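Side-chain contact in glutathione transferase (Lolium rigidum, PDB 6ZB6), which probably detoxifies herbicides and other xenobiotics by conjugating them to glutathione, as a phi class enzyme linked to multiple-herbicide resistance: residues L86-N91 with A96-W101. Residues are numbered along the deposited sequence; the frame is centred on the assembly and turned at random.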
ATOM      1  N   LEU A  86       3.326  11.719   9.821  1.00 23.48           N
ATOM      2  CA  LEU A  86       2.943  11.388   8.453  1.00 23.57           C
ATOM      3  C   LEU A  86       1.602  11.982   8.053  1.00 28.01           C
ATOM      4  O   LEU A  86       1.315  12.072   6.853  1.00 23.71           O
ATOM      5  CB  LEU A  86       2.906   9.868   8.270  1.00 21.24           C
ATOM      6  CG  LEU A  86       4.284   9.208   8.361  1.00 23.38           C
ATOM      7  CD1 LEU A  86       4.192   7.695   8.453  1.00 27.25           C
ATOM      8  CD2 LEU A  86       5.129   9.623   7.150  1.00 21.22           C
ATOM      9  N   LEU A  87       0.777  12.394   9.018  1.00 24.88           N
ATOM     10  CA  LEU A  87      -0.540  12.935   8.706  1.00 22.51           C
ATOM     11  C   LEU A  87      -0.590  14.457   8.708  1.00 21.76           C
ATOM     12  O   LEU A  87      -1.469  15.031   8.054  1.00 24.51           O
ATOM     13  CB  LEU A  87      -1.582  12.391   9.693  1.00 24.98           C
ATOM     14  CG  LEU A  87      -1.827  10.879   9.591  1.00 27.43           C
ATOM     15  CD1 LEU A  87      -2.782  10.401  10.677  1.00 27.44           C
ATOM     16  CD2 LEU A  87      -2.350  10.484   8.211  1.00 22.95           C
ATOM     17  N   ARG A  88       0.305  15.118   9.438  1.00 23.58           N
ATOM     18  CA  ARG A  88       0.376  16.580   9.454  1.00 28.04           C
ATOM     19  C   ARG A  88      -0.897  17.206  10.008  1.00 31.40           C
ATOM     20  O   ARG A  88      -1.298  18.298   9.599  1.00 32.01           O
ATOM     21  CB  ARG A  88       0.674  17.120   8.053  1.00 31.18           C
ATOM     22  CG  ARG A  88       1.971  16.590   7.510  1.00 31.59           C
ATOM     23  CD  ARG A  88       3.067  17.324   8.238  1.00 48.58           C
ATOM     24  NE  ARG A  88       4.350  16.649   8.232  1.00 47.04           N
ATOM     25  CZ  ARG A  88       5.498  17.284   8.048  1.00 39.89           C
ATOM     26  NH1 ARG A  88       5.497  18.594   7.841  1.00 33.58           N
ATOM     27  NH2 ARG A  88       6.635  16.615   8.062  1.00 43.85           N
ATOM     28  N   GLU A  89      -1.549  16.528  10.950  1.00 29.78           N
ATOM     29  CA  GLU A  89      -2.866  16.977  11.384  1.00 36.51           C
ATOM     30  C   GLU A  89      -2.814  18.258  12.214  1.00 41.53           C
ATOM     31  O   GLU A  89      -3.846  18.926  12.364  1.00 42.09           O
ATOM     32  CB  GLU A  89      -3.563  15.844  12.141  1.00 39.67           C
ATOM     33  CG  GLU A  89      -3.899  14.699  11.200  1.00 41.66           C
ATOM     34  CD  GLU A  89      -4.740  13.604  11.830  1.00 40.16           C
ATOM     35  OE1 GLU A  89      -4.387  13.119  12.922  1.00 39.92           O
ATOM     36  OE2 GLU A  89      -5.745  13.214  11.205  1.00 40.46           O
ATOM     37  N   GLY A  90      -1.649  18.635  12.730  1.00 36.39           N
ATOM     38  CA  GLY A  90      -1.549  19.922  13.396  1.00 42.15           C
ATOM     39  C   GLY A  90      -1.491  21.124  12.475  1.00 47.62           C
ATOM     40  O   GLY A  90      -1.573  22.259  12.951  1.00 47.53           O
ATOM     41  N   ASN A  91      -1.355  20.905  11.168  1.00 41.90           N
ATOM     42  CA  ASN A  91      -1.236  21.976  10.186  1.00 35.35           C
ATOM     43  C   ASN A  91      -2.304  21.776   9.118  1.00 36.32           C
ATOM     44  O   ASN A  91      -2.216  20.840   8.322  1.00 35.56           O
ATOM     45  CB  ASN A  91       0.157  21.985   9.567  1.00 31.34           C
ATOM     46  CG  ASN A  91       0.371  23.149   8.628  1.00 37.74           C
ATOM     47  OD1 ASN A  91      -0.257  23.238   7.570  1.00 43.22           O
ATOM     48  ND2 ASN A  91       1.263  24.051   9.005  1.00 46.44           N
ATOM     49  N   ALA A  96      -4.297  18.960   4.443  1.00 21.37           N
ATOM     50  CA  ALA A  96      -5.092  18.958   3.223  1.00 21.75           C
ATOM     51  C   ALA A  96      -4.302  18.372   2.057  1.00 26.86           C
ATOM     52  O   ALA A  96      -4.810  17.532   1.306  1.00 27.11           O
ATOM     53  CB  ALA A  96      -5.555  20.380   2.904  1.00 21.98           C
ATOM     54  N   MET A  97      -3.054  18.812   1.886  1.00 23.44           N
ATOM     55  CA  MET A  97      -2.236  18.292   0.793  1.00 24.55           C
ATOM     56  C   MET A  97      -1.964  16.800   0.957  1.00 24.13           C
ATOM     57  O   MET A  97      -1.993  16.043  -0.024  1.00 23.15           O
ATOM     58  CB  MET A  97      -0.930  19.081   0.702  1.00 24.40           C
ATOM     59  CG  MET A  97      -0.619  19.549  -0.710  1.00 45.15           C
ATOM     60  SD  MET A  97      -1.983  20.449  -1.466  1.00 45.64           S
ATOM     61  CE  MET A  97      -1.656  22.094  -0.860  1.00 50.26           C
ATOM     62  N   VAL A  98      -1.673  16.358   2.180  1.00 20.54           N
ATOM     63  CA  VAL A  98      -1.571  14.922   2.437  1.00 18.62           C
ATOM     64  C   VAL A  98      -2.869  14.218   2.052  1.00 22.71           C
ATOM     65  O   VAL A  98      -2.849  13.156   1.417  1.00 22.35           O
ATOM     66  CB  VAL A  98      -1.202  14.665   3.912  1.00 27.00           C
ATOM     67  CG1 VAL A  98      -1.269  13.159   4.252  1.00 18.96           C
ATOM     68  CG2 VAL A  98       0.164  15.257   4.223  1.00 22.57           C
ATOM     69  N   ASP A  99      -4.021  14.799   2.426  1.00 19.77           N
ATOM     70  CA  ASP A  99      -5.309  14.189   2.097  1.00 20.40           C
ATOM     71  C   ASP A  99      -5.528  14.109   0.593  1.00 17.89           C
ATOM     72  O   ASP A  99      -6.061  13.116   0.085  1.00 20.40           O
ATOM     73  CB  ASP A  99      -6.471  14.988   2.740  1.00 19.30           C
ATOM     74  CG  ASP A  99      -6.627  14.730   4.219  1.00 27.09           C
ATOM     75  OD1 ASP A  99      -5.996  13.777   4.736  1.00 24.71           O
ATOM     76  OD2 ASP A  99      -7.403  15.479   4.876  1.00 28.29           O
ATOM     77  N   VAL A 100      -5.194  15.179  -0.130  1.00 19.81           N
ATOM     78  CA  VAL A 100      -5.407  15.197  -1.571  1.00 23.59           C
ATOM     79  C   VAL A 100      -4.705  14.011  -2.213  1.00 24.56           C
ATOM     80  O   VAL A 100      -5.306  13.237  -2.972  1.00 21.11           O
ATOM     81  CB  VAL A 100      -4.907  16.523  -2.173  1.00 23.67           C
ATOM     82  CG1 VAL A 100      -4.777  16.402  -3.691  1.00 22.23           C
ATOM     83  CG2 VAL A 100      -5.836  17.674  -1.806  1.00 23.70           C
ATOM     84  N   TRP A 101      -3.425  13.842  -1.912  1.00 21.78           N
ATOM     85  CA  TRP A 101      -2.654  12.850  -2.646  1.00 25.87           C
ATOM     86  C   TRP A 101      -2.864  11.442  -2.102  1.00 24.02           C
ATOM     87  O   TRP A 101      -2.598  10.465  -2.809  1.00 19.50           O
ATOM     88  CB  TRP A 101      -1.177  13.275  -2.670  1.00 20.93           C
ATOM     89  CG  TRP A 101      -1.026  14.457  -3.578  1.00 23.50           C
ATOM     90  CD1 TRP A 101      -1.066  15.775  -3.226  1.00 21.69           C
ATOM     91  CD2 TRP A 101      -0.902  14.428  -5.013  1.00 26.53           C
ATOM     92  NE1 TRP A 101      -0.937  16.569  -4.350  1.00 22.31           N
ATOM     93  CE2 TRP A 101      -0.845  15.768  -5.457  1.00 27.56           C
ATOM     94  CE3 TRP A 101      -0.816  13.397  -5.961  1.00 24.15           C
ATOM     95  CZ2 TRP A 101      -0.694  16.108  -6.807  1.00 27.18           C
ATOM     96  CZ3 TRP A 101      -0.674  13.736  -7.306  1.00 25.75           C
ATOM     97  CH2 TRP A 101      -0.618  15.082  -7.715  1.00 22.28           C
TER
HETATM   98  O   HOH W   1      -4.025  14.063   6.958  1.00 31.92           O
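Val-98, on the first turns of helix 92-127, presses its branched side chain against the backbone of Leu-86 and Leu-87 and the aliphatic root of Arg-88, in the linker that leads from the thioredoxin-like N-terminal domain into the helical C-terminal domain. Leu-87, with Asp-85, belongs to a sodium ion site. This is the tight part of the contact. With Val-98 CG1 anti to the backbone N (chi1 173°), that methyl lies 3.8 Å from Leu-86 O. Val-98 CG2 meets Arg-88 CG at 4.0 Å and also approaches Leu-87 O. The side chains of Val-98 and Arg-88 cross at about a right angle. Beyond CG the arginine bends at chi2 (-75°), and its guanidinium group leads away from Val-98 to a salt bridge with Glu-94 and a cation-pi contact with Phe-164. Phe-164 and Phe-167 also touch Val-98, enlarging the apolar patch around it.

On the more open side, at the next residue along the helix, a water spans the gap. It donates to Leu-87 O at 2.9 Å and to Asp-99 OD1 at 3.0 Å, joining a loop carbonyl to an exposed carboxylate. Nearby, a type I turn from Arg-88 to Asn-91 closes through Asn-91 N to Arg-88 O (3.0 Å), and Asn-91 OD1 accepts from Glu-94 N, capping the helix. Direct polar ties thus run to the start of the helix at Glu-94, whereas residues 96-101 offer the linker non-directional valine packing, and Leu-87 O takes its hydrogen bond from water rather than from Asp-99 directly.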